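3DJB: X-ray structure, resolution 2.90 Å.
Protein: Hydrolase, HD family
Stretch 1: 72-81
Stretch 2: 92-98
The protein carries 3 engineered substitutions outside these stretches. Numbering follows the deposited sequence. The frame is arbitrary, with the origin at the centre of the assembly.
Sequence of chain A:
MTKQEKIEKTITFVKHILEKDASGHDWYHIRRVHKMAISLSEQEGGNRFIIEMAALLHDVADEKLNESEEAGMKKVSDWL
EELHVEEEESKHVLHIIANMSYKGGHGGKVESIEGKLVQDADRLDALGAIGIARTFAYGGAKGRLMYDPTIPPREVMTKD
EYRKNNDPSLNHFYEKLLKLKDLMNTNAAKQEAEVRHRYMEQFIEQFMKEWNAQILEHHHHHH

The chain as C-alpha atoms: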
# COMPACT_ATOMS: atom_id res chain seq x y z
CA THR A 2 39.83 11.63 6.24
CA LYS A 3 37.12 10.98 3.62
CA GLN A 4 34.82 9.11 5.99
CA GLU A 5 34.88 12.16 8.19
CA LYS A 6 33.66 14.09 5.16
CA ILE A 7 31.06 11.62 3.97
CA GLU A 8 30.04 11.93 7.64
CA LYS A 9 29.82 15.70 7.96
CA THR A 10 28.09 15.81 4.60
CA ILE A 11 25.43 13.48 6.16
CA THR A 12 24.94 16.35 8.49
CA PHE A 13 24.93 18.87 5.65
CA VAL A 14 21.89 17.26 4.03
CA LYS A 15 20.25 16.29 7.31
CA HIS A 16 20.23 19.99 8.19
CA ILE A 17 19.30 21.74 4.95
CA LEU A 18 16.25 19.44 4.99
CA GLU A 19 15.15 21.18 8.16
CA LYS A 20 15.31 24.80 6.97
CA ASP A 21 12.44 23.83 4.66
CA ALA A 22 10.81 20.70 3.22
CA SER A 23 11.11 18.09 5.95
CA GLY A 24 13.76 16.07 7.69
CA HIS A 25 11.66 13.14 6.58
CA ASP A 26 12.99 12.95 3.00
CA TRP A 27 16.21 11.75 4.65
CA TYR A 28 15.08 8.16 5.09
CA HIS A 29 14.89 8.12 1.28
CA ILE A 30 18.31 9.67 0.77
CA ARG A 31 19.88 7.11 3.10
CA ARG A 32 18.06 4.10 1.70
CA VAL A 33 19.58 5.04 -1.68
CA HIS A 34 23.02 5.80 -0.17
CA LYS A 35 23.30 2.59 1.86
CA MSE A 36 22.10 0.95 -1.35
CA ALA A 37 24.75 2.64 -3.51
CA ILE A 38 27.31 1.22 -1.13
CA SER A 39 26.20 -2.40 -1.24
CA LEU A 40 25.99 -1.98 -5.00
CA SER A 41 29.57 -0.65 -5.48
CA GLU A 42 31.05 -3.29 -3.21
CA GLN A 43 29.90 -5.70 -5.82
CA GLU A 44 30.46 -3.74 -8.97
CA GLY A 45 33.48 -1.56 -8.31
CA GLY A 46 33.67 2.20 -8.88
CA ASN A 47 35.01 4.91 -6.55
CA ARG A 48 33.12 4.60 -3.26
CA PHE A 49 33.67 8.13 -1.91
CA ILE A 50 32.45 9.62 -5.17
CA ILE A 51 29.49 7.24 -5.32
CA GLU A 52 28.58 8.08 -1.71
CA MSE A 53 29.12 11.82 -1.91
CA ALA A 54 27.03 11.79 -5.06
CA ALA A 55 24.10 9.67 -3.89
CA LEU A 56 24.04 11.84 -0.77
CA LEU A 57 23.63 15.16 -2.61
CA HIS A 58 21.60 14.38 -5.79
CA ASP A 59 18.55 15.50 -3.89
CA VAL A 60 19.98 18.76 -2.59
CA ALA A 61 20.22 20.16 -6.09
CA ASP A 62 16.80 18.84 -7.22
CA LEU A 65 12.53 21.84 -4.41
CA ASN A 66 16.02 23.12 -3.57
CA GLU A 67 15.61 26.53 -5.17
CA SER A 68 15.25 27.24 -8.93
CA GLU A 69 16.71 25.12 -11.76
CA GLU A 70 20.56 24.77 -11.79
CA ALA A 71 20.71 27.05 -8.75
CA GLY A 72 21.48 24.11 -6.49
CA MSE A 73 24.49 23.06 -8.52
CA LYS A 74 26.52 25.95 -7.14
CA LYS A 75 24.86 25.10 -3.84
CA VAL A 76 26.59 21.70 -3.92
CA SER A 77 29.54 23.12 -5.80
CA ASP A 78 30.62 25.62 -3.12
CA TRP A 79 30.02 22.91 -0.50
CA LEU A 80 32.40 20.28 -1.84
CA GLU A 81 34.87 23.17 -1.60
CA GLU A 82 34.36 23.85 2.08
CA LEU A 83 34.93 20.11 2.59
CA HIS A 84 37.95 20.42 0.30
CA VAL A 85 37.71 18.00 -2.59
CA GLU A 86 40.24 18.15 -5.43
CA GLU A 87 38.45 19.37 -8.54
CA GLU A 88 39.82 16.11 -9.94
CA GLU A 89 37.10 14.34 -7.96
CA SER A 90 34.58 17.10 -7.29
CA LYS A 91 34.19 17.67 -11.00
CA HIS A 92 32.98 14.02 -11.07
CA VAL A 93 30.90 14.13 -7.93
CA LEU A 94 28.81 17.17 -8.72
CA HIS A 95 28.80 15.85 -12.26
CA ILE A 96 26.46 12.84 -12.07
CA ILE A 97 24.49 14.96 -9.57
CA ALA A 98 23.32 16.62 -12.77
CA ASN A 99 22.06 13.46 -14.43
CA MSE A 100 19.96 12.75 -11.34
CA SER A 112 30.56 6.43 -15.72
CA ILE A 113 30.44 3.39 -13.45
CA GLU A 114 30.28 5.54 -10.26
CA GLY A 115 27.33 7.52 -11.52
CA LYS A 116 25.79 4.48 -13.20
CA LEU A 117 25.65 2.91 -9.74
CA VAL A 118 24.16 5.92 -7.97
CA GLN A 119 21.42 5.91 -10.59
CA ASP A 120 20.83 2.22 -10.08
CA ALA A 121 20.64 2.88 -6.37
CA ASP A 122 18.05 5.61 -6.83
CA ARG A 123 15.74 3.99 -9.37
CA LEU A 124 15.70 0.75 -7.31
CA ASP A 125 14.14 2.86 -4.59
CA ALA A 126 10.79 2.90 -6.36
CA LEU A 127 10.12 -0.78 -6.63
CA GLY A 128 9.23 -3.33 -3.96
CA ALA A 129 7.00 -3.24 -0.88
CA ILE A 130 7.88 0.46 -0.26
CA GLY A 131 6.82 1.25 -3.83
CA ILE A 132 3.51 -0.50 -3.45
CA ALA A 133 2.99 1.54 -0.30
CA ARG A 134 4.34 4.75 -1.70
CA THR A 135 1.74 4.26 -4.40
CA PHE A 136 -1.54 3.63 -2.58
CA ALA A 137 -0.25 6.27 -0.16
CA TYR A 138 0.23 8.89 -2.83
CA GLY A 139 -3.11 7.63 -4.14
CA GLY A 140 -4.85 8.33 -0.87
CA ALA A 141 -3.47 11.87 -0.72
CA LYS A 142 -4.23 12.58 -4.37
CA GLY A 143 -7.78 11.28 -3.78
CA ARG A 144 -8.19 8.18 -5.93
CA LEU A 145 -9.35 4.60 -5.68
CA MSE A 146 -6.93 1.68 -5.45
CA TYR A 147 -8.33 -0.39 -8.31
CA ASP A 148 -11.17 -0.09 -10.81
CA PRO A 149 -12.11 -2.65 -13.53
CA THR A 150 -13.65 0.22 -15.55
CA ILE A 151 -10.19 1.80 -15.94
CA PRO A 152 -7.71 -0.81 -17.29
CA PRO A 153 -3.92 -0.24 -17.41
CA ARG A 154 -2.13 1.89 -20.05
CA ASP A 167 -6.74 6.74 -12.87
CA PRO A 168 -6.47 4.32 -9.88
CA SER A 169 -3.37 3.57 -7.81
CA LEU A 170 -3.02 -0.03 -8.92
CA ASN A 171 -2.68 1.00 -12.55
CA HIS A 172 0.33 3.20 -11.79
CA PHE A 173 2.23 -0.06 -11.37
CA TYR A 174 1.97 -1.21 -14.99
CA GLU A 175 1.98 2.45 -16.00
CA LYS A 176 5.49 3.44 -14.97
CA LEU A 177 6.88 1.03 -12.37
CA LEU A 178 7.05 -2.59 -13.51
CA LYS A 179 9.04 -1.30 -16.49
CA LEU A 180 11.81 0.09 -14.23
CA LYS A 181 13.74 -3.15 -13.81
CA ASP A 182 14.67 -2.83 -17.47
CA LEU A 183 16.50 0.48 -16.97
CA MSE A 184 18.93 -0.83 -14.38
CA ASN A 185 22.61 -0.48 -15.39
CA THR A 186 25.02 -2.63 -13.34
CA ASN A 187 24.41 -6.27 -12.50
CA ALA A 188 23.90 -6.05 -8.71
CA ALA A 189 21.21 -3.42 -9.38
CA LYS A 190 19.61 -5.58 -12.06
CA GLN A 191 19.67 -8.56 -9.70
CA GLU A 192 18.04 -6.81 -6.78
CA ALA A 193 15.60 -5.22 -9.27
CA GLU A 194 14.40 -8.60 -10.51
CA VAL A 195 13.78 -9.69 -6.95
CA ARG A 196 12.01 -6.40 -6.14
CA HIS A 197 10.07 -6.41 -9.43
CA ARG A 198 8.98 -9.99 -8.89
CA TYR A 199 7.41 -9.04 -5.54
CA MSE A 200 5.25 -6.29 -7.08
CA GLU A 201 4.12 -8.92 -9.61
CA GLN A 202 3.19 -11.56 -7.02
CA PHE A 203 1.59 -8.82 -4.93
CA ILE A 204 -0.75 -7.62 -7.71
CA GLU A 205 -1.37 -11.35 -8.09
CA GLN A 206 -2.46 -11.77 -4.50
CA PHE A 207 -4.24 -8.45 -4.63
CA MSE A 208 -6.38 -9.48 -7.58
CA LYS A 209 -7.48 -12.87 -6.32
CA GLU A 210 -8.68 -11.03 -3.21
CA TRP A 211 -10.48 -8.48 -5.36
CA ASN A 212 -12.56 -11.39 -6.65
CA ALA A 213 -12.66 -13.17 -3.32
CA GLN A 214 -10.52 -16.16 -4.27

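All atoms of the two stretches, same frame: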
# COMPACT_ATOMS: atom_id res chain seq x y z
N GLY A 72 20.97 24.98 -7.53
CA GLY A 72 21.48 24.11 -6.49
C GLY A 72 22.86 23.55 -6.81
O GLY A 72 23.59 23.13 -5.92
N MSE A 73 23.20 23.55 -8.09
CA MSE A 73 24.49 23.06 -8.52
C MSE A 73 25.58 23.81 -7.77
O MSE A 73 26.46 23.21 -7.16
CB MSE A 73 24.66 23.29 -10.01
CG MSE A 73 25.19 22.09 -10.76
SE MSE A 73 24.11 20.50 -10.50
CE MSE A 73 22.32 21.26 -10.71
N LYS A 74 25.53 25.14 -7.83
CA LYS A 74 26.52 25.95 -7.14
C LYS A 74 26.29 25.81 -5.65
O LYS A 74 27.15 26.19 -4.85
CB LYS A 74 26.42 27.42 -7.55
CG LYS A 74 27.44 28.33 -6.86
CD LYS A 74 26.98 28.82 -5.49
CE LYS A 74 28.04 29.68 -4.82
NZ LYS A 74 28.52 30.78 -5.69
N LYS A 75 25.14 25.28 -5.26
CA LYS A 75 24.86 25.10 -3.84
C LYS A 75 25.68 23.92 -3.34
O LYS A 75 26.19 23.93 -2.21
CB LYS A 75 23.36 24.85 -3.64
CG LYS A 75 22.98 24.33 -2.26
CD LYS A 75 21.53 24.69 -1.91
CE LYS A 75 20.52 24.26 -2.99
NZ LYS A 75 19.20 24.98 -2.91
N VAL A 76 25.82 22.91 -4.20
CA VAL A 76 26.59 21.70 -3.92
C VAL A 76 28.05 21.98 -4.26
O VAL A 76 28.98 21.55 -3.56
CB VAL A 76 26.08 20.53 -4.78
CG1 VAL A 76 26.97 19.30 -4.61
CG2 VAL A 76 24.65 20.21 -4.41
N SER A 77 28.23 22.72 -5.34
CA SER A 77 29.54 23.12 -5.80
C SER A 77 30.37 23.75 -4.68
O SER A 77 31.39 23.19 -4.27
CB SER A 77 29.39 24.11 -6.96
OG SER A 77 30.50 24.98 -7.02
N ASP A 78 29.92 24.90 -4.19
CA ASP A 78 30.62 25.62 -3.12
C ASP A 78 30.71 24.84 -1.81
O ASP A 78 31.43 25.25 -0.89
CB ASP A 78 29.98 27.02 -2.88
CG ASP A 78 28.51 26.95 -2.45
OD1 ASP A 78 27.87 28.03 -2.39
OD2 ASP A 78 27.99 25.84 -2.16
N TRP A 79 29.99 23.73 -1.72
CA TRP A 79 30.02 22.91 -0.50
C TRP A 79 31.20 21.95 -0.56
O TRP A 79 31.98 21.85 0.39
CB TRP A 79 28.73 22.11 -0.33
CG TRP A 79 28.86 21.04 0.74
CD1 TRP A 79 28.97 19.69 0.54
CD2 TRP A 79 28.96 21.24 2.16
NE1 TRP A 79 29.13 19.04 1.75
CE2 TRP A 79 29.14 19.97 2.75
CE3 TRP A 79 28.93 22.38 2.98
CZ2 TRP A 79 29.28 19.80 4.13
CZ3 TRP A 79 29.07 22.20 4.36
CH2 TRP A 79 29.24 20.92 4.92
N LEU A 80 31.31 21.23 -1.67
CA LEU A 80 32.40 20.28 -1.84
C LEU A 80 33.73 21.01 -1.61
O LEU A 80 34.75 20.38 -1.29
CB LEU A 80 32.33 19.67 -3.23
CG LEU A 80 31.07 18.86 -3.53
CD1 LEU A 80 31.16 18.32 -4.92
CD2 LEU A 80 30.92 17.73 -2.53
N GLU A 81 33.70 22.33 -1.78
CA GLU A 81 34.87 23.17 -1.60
C GLU A 81 35.20 23.32 -0.13
O GLU A 81 36.33 23.13 0.29
CB GLU A 81 34.61 24.53 -2.21
CG GLU A 81 34.73 24.52 -3.69
CD GLU A 81 36.16 24.27 -4.12
OE1 GLU A 81 36.36 23.79 -5.25
OE2 GLU A 81 37.08 24.56 -3.32
N HIS A 92 33.67 15.29 -10.78
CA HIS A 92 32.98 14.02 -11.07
C HIS A 92 31.80 13.81 -10.15
O HIS A 92 30.79 13.22 -10.54
CB HIS A 92 33.94 12.85 -10.89
CG HIS A 92 33.40 11.53 -11.35
ND1 HIS A 92 34.00 10.33 -11.04
CD2 HIS A 92 32.34 11.23 -12.14
CE1 HIS A 92 33.34 9.35 -11.62
NE2 HIS A 92 32.33 9.86 -12.30
N VAL A 93 31.95 14.27 -8.91
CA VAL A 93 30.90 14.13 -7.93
C VAL A 93 29.73 15.00 -8.35
O VAL A 93 28.68 14.49 -8.72
CB VAL A 93 31.37 14.56 -6.52
CG1 VAL A 93 30.18 14.62 -5.58
CG2 VAL A 93 32.42 13.58 -5.99
N LEU A 94 29.92 16.31 -8.34
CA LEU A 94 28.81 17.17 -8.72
C LEU A 94 28.46 17.00 -10.19
O LEU A 94 27.62 17.72 -10.72
CB LEU A 94 29.11 18.63 -8.42
CG LEU A 94 29.87 19.44 -9.46
CD1 LEU A 94 29.09 20.71 -9.71
CD2 LEU A 94 31.28 19.72 -8.99
N HIS A 95 29.09 16.05 -10.86
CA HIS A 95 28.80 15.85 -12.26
C HIS A 95 27.53 15.02 -12.36
O HIS A 95 26.47 15.54 -12.72
CB HIS A 95 29.96 15.14 -12.93
CG HIS A 95 29.74 14.83 -14.38
ND1 HIS A 95 29.50 15.81 -15.33
CD2 HIS A 95 29.76 13.66 -15.05
CE1 HIS A 95 29.38 15.25 -16.52
NE2 HIS A 95 29.54 13.94 -16.38
N ILE A 96 27.62 13.73 -12.01
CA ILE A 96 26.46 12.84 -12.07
C ILE A 96 25.24 13.41 -11.34
O ILE A 96 24.09 13.10 -11.67
CB ILE A 96 26.83 11.42 -11.54
CG1 ILE A 96 27.60 11.50 -10.22
CG2 ILE A 96 27.71 10.70 -12.57
CD1 ILE A 96 28.17 10.17 -9.77
N ILE A 97 25.51 14.28 -10.36
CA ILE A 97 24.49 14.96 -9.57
C ILE A 97 23.63 15.79 -10.52
O ILE A 97 22.61 16.37 -10.12
CB ILE A 97 25.14 15.91 -8.54
CG1 ILE A 97 24.42 15.82 -7.20
CG2 ILE A 97 25.07 17.34 -9.03
CD1 ILE A 97 25.13 16.59 -6.12
N ALA A 98 24.07 15.87 -11.77
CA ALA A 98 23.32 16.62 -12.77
C ALA A 98 22.37 15.65 -13.42
O ALA A 98 21.19 15.94 -13.56
CB ALA A 98 24.26 17.20 -13.80

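Two helices that run antiparallel and meet mainly through side chains illustrate a general principle: the first helix keeps its own backbone bonded, no hydrogen bond joins the two stretches, and the association rests on apolar contact. In this HD-family hydrolase the helix of the first stretch lies against the helix that runs into the second. Their directions differ by 161°, and their axes approach to 10.2 Å, a separation that leaves room for a layer of aliphatic side chains. Within the first helix, bonds such as Leu80 N to Val76 O (3.0 Å) and Ser77 N to Met73 O (2.6 Å) keep the polar backbone occupied. The 330 Å² buried between the stretches, both sides summed, is largely aliphatic, the kind of contact that dispersion and the exclusion of water favour.

The second stretch opens with His92, whose side chain is out of reach of the first helix; its NE2 is hydrogen-bonded elsewhere in the structure. The helix is kinked at His92 and His95, where the N atoms have no bond to the turn before.

Val93 makes the first contact. Its CA-to-CB bond points toward the partner helix, and its CG1 lies 3.9 Å from Leu80 CD1, a methyl-to-methyl contact between two buried residues.

Leu94 is the centre of the arrangement. Its CA is 6.7 Å from the CA of Ser77, the nearest such pair, and it has the largest area covered of any residue here. Leu80 CD1 sits 4.1 Å from Leu94 CB, and Val76 CG1 approaches the same CB at 4.4 Å. Farther out, Leu94 CD1 lies 4.3 Å from Met73 CG and 4.4 Å from Ser77 CB. One leucine thus touches four residues spread over two turns of the opposing helix. The serine takes part through its CB, at the point where the backbones come nearest.

His95 turns its CA-to-CB bond away and is exposed, while Ile96, although buried, is out of reach of the first stretch.

Ile97 returns to the contact, three residues after Leu94. Its CD1 meets Val76 CG1 at 3.6 Å, and its CG2 meets the selenium of Met73, a selenomethionine, with SE and CG2 also 3.6 Å apart. The CA-to-CB bond of Met73 points sideways, but its flexible chain brings the end nearer, and the large, polarizable selenium suits an apolar neighbour. As the second stretch advances from Val93 to Ile97, its partners step back from Leu80 to Met73, the reversed order expected of antiparallel helices.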